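Local coordinates for ribulose-1,5-bisphosphate carboxylase/oxygenase large subunit (Rhodopseudomonas palustris, PDB 3QFW), which is a Rubisco-like protein that probably binds magnesium and may act as a ribulose-bisphosphate carboxylase, although its true reaction may differ from that of genuine Rubisco, at residues Gly270-Phe283 and Ala303-Thr317. Residues are numbered along the deposited sequence; the frame is centred on the assembly and turned at random.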
loop_
_atom_site.group_PDB
_atom_site.type_symbol
_atom_site.label_atom_id
_atom_site.label_comp_id
_atom_site.label_asym_id
_atom_site.label_seq_id
_atom_site.Cartn_x
_atom_site.Cartn_y
_atom_site.Cartn_z
ATOM N N GLY B 270 -12.670 -7.301 -3.717
ATOM C CA GLY B 270 -14.054 -7.647 -3.482
ATOM C C GLY B 270 -14.480 -7.368 -2.057
ATOM O O GLY B 270 -15.183 -6.398 -1.790
ATOM N N ARG B 271 -14.048 -8.221 -1.134
ATOM C CA ARG B 271 -14.575 -8.186 0.222
ATOM C C ARG B 271 -14.089 -6.971 1.001
ATOM O O ARG B 271 -14.890 -6.187 1.507
ATOM C CB ARG B 271 -14.229 -9.484 0.968
ATOM C CG ARG B 271 -14.531 -9.451 2.464
ATOM C CD ARG B 271 -14.535 -10.846 3.069
ATOM N NE ARG B 271 -15.780 -11.543 2.734
ATOM C CZ ARG B 271 -16.104 -12.756 3.168
ATOM N NH1 ARG B 271 -15.270 -13.424 3.956
ATOM N NH2 ARG B 271 -17.269 -13.300 2.825
ATOM N N LEU B 272 -12.772 -6.803 1.084
ATOM C CA LEU B 272 -12.226 -5.750 1.929
ATOM C C LEU B 272 -12.560 -4.355 1.411
ATOM O O LEU B 272 -12.931 -3.483 2.192
ATOM C CB LEU B 272 -10.719 -5.923 2.112
ATOM C CG LEU B 272 -10.307 -7.174 2.905
ATOM C CD1 LEU B 272 -8.791 -7.228 3.064
ATOM C CD2 LEU B 272 -10.987 -7.231 4.273
ATOM N N PHE B 273 -12.397 -4.135 0.109
ATOM C CA PHE B 273 -12.758 -2.845 -0.480
ATOM C C PHE B 273 -14.234 -2.505 -0.185
ATOM O O PHE B 273 -14.550 -1.392 0.252
ATOM C CB PHE B 273 -12.487 -2.840 -1.991
ATOM C CG PHE B 273 -11.055 -2.486 -2.372
ATOM C CD1 PHE B 273 -10.025 -2.496 -1.425
ATOM C CD2 PHE B 273 -10.740 -2.156 -3.681
ATOM C CE1 PHE B 273 -8.722 -2.169 -1.796
ATOM C CE2 PHE B 273 -9.444 -1.812 -4.051
ATOM C CZ PHE B 273 -8.436 -1.829 -3.111
ATOM N N ARG B 274 -15.118 -3.480 -0.413
ATOM C CA ARG B 274 -16.545 -3.371 -0.078
ATOM C C ARG B 274 -16.765 -3.043 1.408
ATOM O O ARG B 274 -17.499 -2.111 1.751
ATOM C CB ARG B 274 -17.244 -4.686 -0.427
ATOM C CG ARG B 274 -18.721 -4.796 0.035
ATOM C CD ARG B 274 -19.239 -6.202 -0.193
ATOM N NE ARG B 274 -20.666 -6.356 0.132
ATOM C CZ ARG B 274 -21.316 -7.506 0.027
ATOM N NH1 ARG B 274 -20.666 -8.583 -0.399
ATOM N NH2 ARG B 274 -22.606 -7.584 0.348
ATOM N N LEU B 275 -16.120 -3.813 2.281
ATOM C CA LEU B 275 -16.193 -3.591 3.720
ATOM C C LEU B 275 -15.864 -2.133 4.061
ATOM O O LEU B 275 -16.549 -1.494 4.859
ATOM C CB LEU B 275 -15.198 -4.524 4.443
ATOM C CG LEU B 275 -15.100 -4.446 5.967
ATOM C CD1 LEU B 275 -16.358 -5.010 6.616
ATOM C CD2 LEU B 275 -13.882 -5.192 6.497
ATOM N N PHE B 276 -14.796 -1.620 3.455
ATOM C CA PHE B 276 -14.315 -0.274 3.761
ATOM C C PHE B 276 -15.128 0.854 3.119
ATOM O O PHE B 276 -14.955 2.022 3.486
ATOM C CB PHE B 276 -12.831 -0.143 3.393
ATOM C CG PHE B 276 -11.932 -1.014 4.227
ATOM C CD1 PHE B 276 -12.274 -1.333 5.532
ATOM C CD2 PHE B 276 -10.764 -1.541 3.698
ATOM C CE1 PHE B 276 -11.447 -2.145 6.308
ATOM C CE2 PHE B 276 -9.941 -2.350 4.462
ATOM C CZ PHE B 276 -10.289 -2.656 5.767
ATOM N N GLY B 277 -15.978 0.513 2.153
ATOM C CA GLY B 277 -16.950 1.456 1.615
ATOM C C GLY B 277 -17.058 1.614 0.109
ATOM O O GLY B 277 -17.745 2.519 -0.366
ATOM N N ALA B 278 -16.386 0.762 -0.658
ATOM C CA ALA B 278 -16.439 0.893 -2.102
ATOM C C ALA B 278 -17.841 0.499 -2.619
ATOM O O ALA B 278 -18.360 -0.553 -2.267
ATOM C CB ALA B 278 -15.373 0.041 -2.751
ATOM N N ASP B 279 -18.446 1.346 -3.447
ATOM C CA ASP B 279 -19.741 1.015 -4.045
ATOM C C ASP B 279 -19.567 0.264 -5.352
ATOM O O ASP B 279 -20.428 -0.545 -5.738
ATOM C CB ASP B 279 -20.578 2.265 -4.271
ATOM C CG ASP B 279 -20.822 3.028 -2.992
ATOM O OD1 ASP B 279 -21.515 2.489 -2.106
ATOM O OD2 ASP B 279 -20.327 4.165 -2.885
ATOM N N ALA B 280 -18.462 0.536 -6.037
ATOM C CA ALA B 280 -18.081 -0.263 -7.192
ATOM C C ALA B 280 -16.603 -0.571 -7.077
ATOM O O ALA B 280 -15.851 0.164 -6.435
ATOM C CB ALA B 280 -18.383 0.458 -8.501
ATOM N N THR B 281 -16.179 -1.666 -7.686
ATOM C CA THR B 281 -14.783 -2.039 -7.569
ATOM C C THR B 281 -14.229 -2.530 -8.908
ATOM O O THR B 281 -14.730 -3.502 -9.499
ATOM C CB THR B 281 -14.555 -3.034 -6.396
ATOM O OG1 THR B 281 -13.160 -3.290 -6.255
ATOM C CG2 THR B 281 -15.302 -4.363 -6.619
ATOM N N VAL B 282 -13.214 -1.813 -9.391
ATOM C CA VAL B 282 -12.605 -2.081 -10.687
ATOM C C VAL B 282 -11.554 -3.187 -10.551
ATOM O O VAL B 282 -10.817 -3.230 -9.579
ATOM C CB VAL B 282 -11.944 -0.800 -11.257
ATOM C CG1 VAL B 282 -11.235 -1.080 -12.582
ATOM C CG2 VAL B 282 -12.973 0.317 -11.402
ATOM N N PHE B 283 -11.509 -4.087 -11.528
ATOM C CA PHE B 283 -10.524 -5.167 -11.554
ATOM C C PHE B 283 -10.349 -5.643 -12.987
ATOM O O PHE B 283 -11.287 -5.556 -13.804
ATOM C CB PHE B 283 -10.956 -6.339 -10.667
ATOM C CG PHE B 283 -12.237 -7.012 -11.118
ATOM C CD1 PHE B 283 -12.202 -8.208 -11.818
ATOM C CD2 PHE B 283 -13.463 -6.452 -10.816
ATOM C CE1 PHE B 283 -13.383 -8.836 -12.216
ATOM C CE2 PHE B 283 -14.656 -7.068 -11.216
ATOM C CZ PHE B 283 -14.607 -8.256 -11.919
ATOM N N ALA B 303 -17.605 -12.095 -3.918
ATOM C CA ALA B 303 -17.206 -11.420 -2.693
ATOM C C ALA B 303 -17.800 -10.009 -2.662
ATOM O O ALA B 303 -18.177 -9.501 -1.606
ATOM C CB ALA B 303 -15.702 -11.380 -2.588
ATOM N N ALA B 304 -17.908 -9.384 -3.830
ATOM C CA ALA B 304 -18.450 -8.033 -3.904
ATOM C C ALA B 304 -19.970 -8.003 -3.685
ATOM O O ALA B 304 -20.494 -7.070 -3.075
ATOM C CB ALA B 304 -18.110 -7.409 -5.233
ATOM N N ARG B 305 -20.651 -9.039 -4.165
ATOM C CA ARG B 305 -22.118 -9.029 -4.302
ATOM C C ARG B 305 -22.891 -9.778 -3.231
ATOM O O ARG B 305 -24.018 -9.397 -2.883
ATOM C CB ARG B 305 -22.516 -9.725 -5.589
ATOM C CG ARG B 305 -22.208 -9.078 -6.889
ATOM C CD ARG B 305 -22.555 -10.127 -7.921
ATOM N NE ARG B 305 -22.314 -9.717 -9.288
ATOM C CZ ARG B 305 -22.080 -10.568 -10.277
ATOM N NH1 ARG B 305 -22.033 -11.875 -10.035
ATOM N NH2 ARG B 305 -21.864 -10.109 -11.497
ATOM N N ASP B 306 -22.328 -10.890 -2.772
ATOM C CA ASP B 306 -23.089 -11.841 -1.967
ATOM C C ASP B 306 -23.354 -11.357 -0.544
ATOM O O ASP B 306 -22.729 -10.400 -0.078
ATOM C CB ASP B 306 -22.404 -13.211 -1.983
ATOM C CG ASP B 306 -22.426 -13.853 -3.364
ATOM O OD1 ASP B 306 -23.163 -13.355 -4.236
ATOM O OD2 ASP B 306 -21.711 -14.851 -3.582
ATOM N N PRO B 307 -24.299 -12.009 0.153
ATOM C CA PRO B 307 -24.553 -11.638 1.548
ATOM C C PRO B 307 -23.253 -11.548 2.342
ATOM O O PRO B 307 -22.388 -12.413 2.217
ATOM C CB PRO B 307 -25.416 -12.792 2.058
ATOM C CG PRO B 307 -26.171 -13.237 0.830
ATOM C CD PRO B 307 -25.153 -13.126 -0.285
ATOM N N PHE B 308 -23.145 -10.505 3.157
ATOM C CA PHE B 308 -21.947 -10.193 3.923
ATOM C C PHE B 308 -22.450 -9.348 5.089
ATOM O O PHE B 308 -22.645 -8.140 4.957
ATOM C CB PHE B 308 -20.984 -9.407 3.021
ATOM C CG PHE B 308 -19.636 -9.124 3.639
ATOM C CD1 PHE B 308 -18.941 -10.106 4.337
ATOM C CD2 PHE B 308 -19.045 -7.879 3.480
ATOM C CE1 PHE B 308 -17.686 -9.834 4.887
ATOM C CE2 PHE B 308 -17.784 -7.610 4.035
ATOM C CZ PHE B 308 -17.121 -8.593 4.730
ATOM N N GLY B 309 -22.714 -9.994 6.220
ATOM C CA GLY B 309 -23.497 -9.356 7.268
ATOM C C GLY B 309 -24.712 -8.619 6.706
ATOM O O GLY B 309 -25.385 -9.102 5.794
ATOM N N LYS B 310 -24.972 -7.433 7.249
ATOM C CA LYS B 310 -26.033 -6.552 6.777
ATOM C C LYS B 310 -25.550 -5.532 5.743
ATOM O O LYS B 310 -26.241 -4.547 5.481
ATOM C CB LYS B 310 -26.641 -5.803 7.966
ATOM C CG LYS B 310 -27.527 -6.661 8.863
ATOM C CD LYS B 310 -27.735 -6.014 10.228
ATOM C CE LYS B 310 -26.505 -6.190 11.114
ATOM N NZ LYS B 310 -26.668 -5.576 12.468
ATOM N N LEU B 311 -24.377 -5.766 5.153
ATOM C CA LEU B 311 -23.748 -4.776 4.275
ATOM C C LEU B 311 -24.258 -4.769 2.835
ATOM O O LEU B 311 -24.483 -5.820 2.243
ATOM C CB LEU B 311 -22.233 -4.979 4.259
ATOM C CG LEU B 311 -21.606 -4.891 5.653
ATOM C CD1 LEU B 311 -20.097 -4.854 5.544
ATOM C CD2 LEU B 311 -22.127 -3.662 6.368
ATOM N N ASN B 312 -24.396 -3.577 2.266
ATOM C CA ASN B 312 -24.769 -3.454 0.855
ATOM C C ASN B 312 -23.772 -4.166 -0.056
ATOM O O ASN B 312 -22.586 -4.306 0.280
ATOM C CB ASN B 312 -24.852 -1.980 0.448
ATOM C CG ASN B 312 -26.052 -1.274 1.038
ATOM O OD1 ASN B 312 -27.094 -1.891 1.271
ATOM N ND2 ASN B 312 -25.918 0.028 1.278
ATOM N N ALA B 313 -24.256 -4.608 -1.209
ATOM C CA ALA B 313 -23.400 -5.170 -2.248
ATOM C C ALA B 313 -22.598 -4.056 -2.917
ATOM O O ALA B 313 -23.002 -2.895 -2.893
ATOM C CB ALA B 313 -24.263 -5.908 -3.295
ATOM N N CYS B 314 -21.455 -4.424 -3.495
ATOM C CA CYS B 314 -20.592 -3.522 -4.259
ATOM C C CYS B 314 -20.609 -4.035 -5.698
ATOM O O CYS B 314 -20.513 -5.244 -5.905
ATOM C CB CYS B 314 -19.160 -3.583 -3.672
ATOM S SG CYS B 314 -17.813 -2.846 -4.656
ATOM N N ILE B 315 -20.758 -3.160 -6.693
ATOM C CA ILE B 315 -20.828 -3.646 -8.079
ATOM C C ILE B 315 -19.448 -4.002 -8.625
ATOM O O ILE B 315 -18.574 -3.146 -8.714
ATOM C CB ILE B 315 -21.453 -2.631 -9.068
ATOM C CG1 ILE B 315 -22.605 -1.852 -8.430
ATOM C CG2 ILE B 315 -21.894 -3.340 -10.348
ATOM C CD1 ILE B 315 -22.159 -0.491 -7.913
ATOM N N PRO B 316 -19.258 -5.268 -9.020
ATOM C CA PRO B 316 -17.985 -5.637 -9.642
ATOM C C PRO B 316 -17.867 -4.936 -10.983
ATOM O O PRO B 316 -18.820 -4.934 -11.767
ATOM C CB PRO B 316 -18.100 -7.151 -9.848
ATOM C CG PRO B 316 -19.381 -7.574 -9.171
ATOM C CD PRO B 316 -20.243 -6.363 -9.043
ATOM N N THR B 317 -16.716 -4.333 -11.246
ATOM C CA THR B 317 -16.551 -3.551 -12.455
ATOM C C THR B 317 -15.343 -4.014 -13.256
ATOM O O THR B 317 -14.249 -3.441 -13.135
ATOM C CB THR B 317 -16.434 -2.068 -12.105
ATOM O OG1 THR B 317 -17.562 -1.684 -11.315
ATOM C CG2 THR B 317 -16.352 -1.215 -13.356
HETATM O O HOH W 1 -17.742 -10.367 1.084
HETATM O O HOH W 2 -19.734 -12.392 1.526
#
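Arg-274 runs from its helix into a cluster of backbone carbonyls at the end of helix 294-305 and in the loop after it. Its chain is extended, with CG anti to the backbone N (chi1 173°), which carries the buried guanidinium deep into the loop. NH1 and NH2 both grip Asp-306 O end-on, at 2.8 and 2.9 Å, close to the guanidinium plane. NH1 also bonds Ala-303 O, NE takes Asn-312 O at 2.8 Å, and NH2 reaches Leu-311 O, so four carbonyls fix the group's rotation and probably stabilise its charge. Phe-308 CB sits over one face, toward its rim; Ala-304 O and Ala-313 CA lie over the other.

Further along, Cys-314 SG packs against Thr-281 CG2 (3.5 Å) where the two segments become neighbouring parallel strands. Thr-281 N bonds Ile-315 O, and Thr-317 N returns to Thr-281 O at 2.8 Å. Strand 280-284, helix 294-305 and strand 315-319 form a beta-alpha-beta unit of the TIM-barrel catalytic domain.

The looser side belongs to Arg-271, partly exposed, where a bend at chi3 (-77°) lays the guanidinium nearly parallel to the Phe-308 ring, 6° between planes, with NE 3.3 Å from CE1. Two waters bridge this side: one links NE to Ala-303 O, the other NH2 to Pro-307 O, while NH1 bonds Val-102 O.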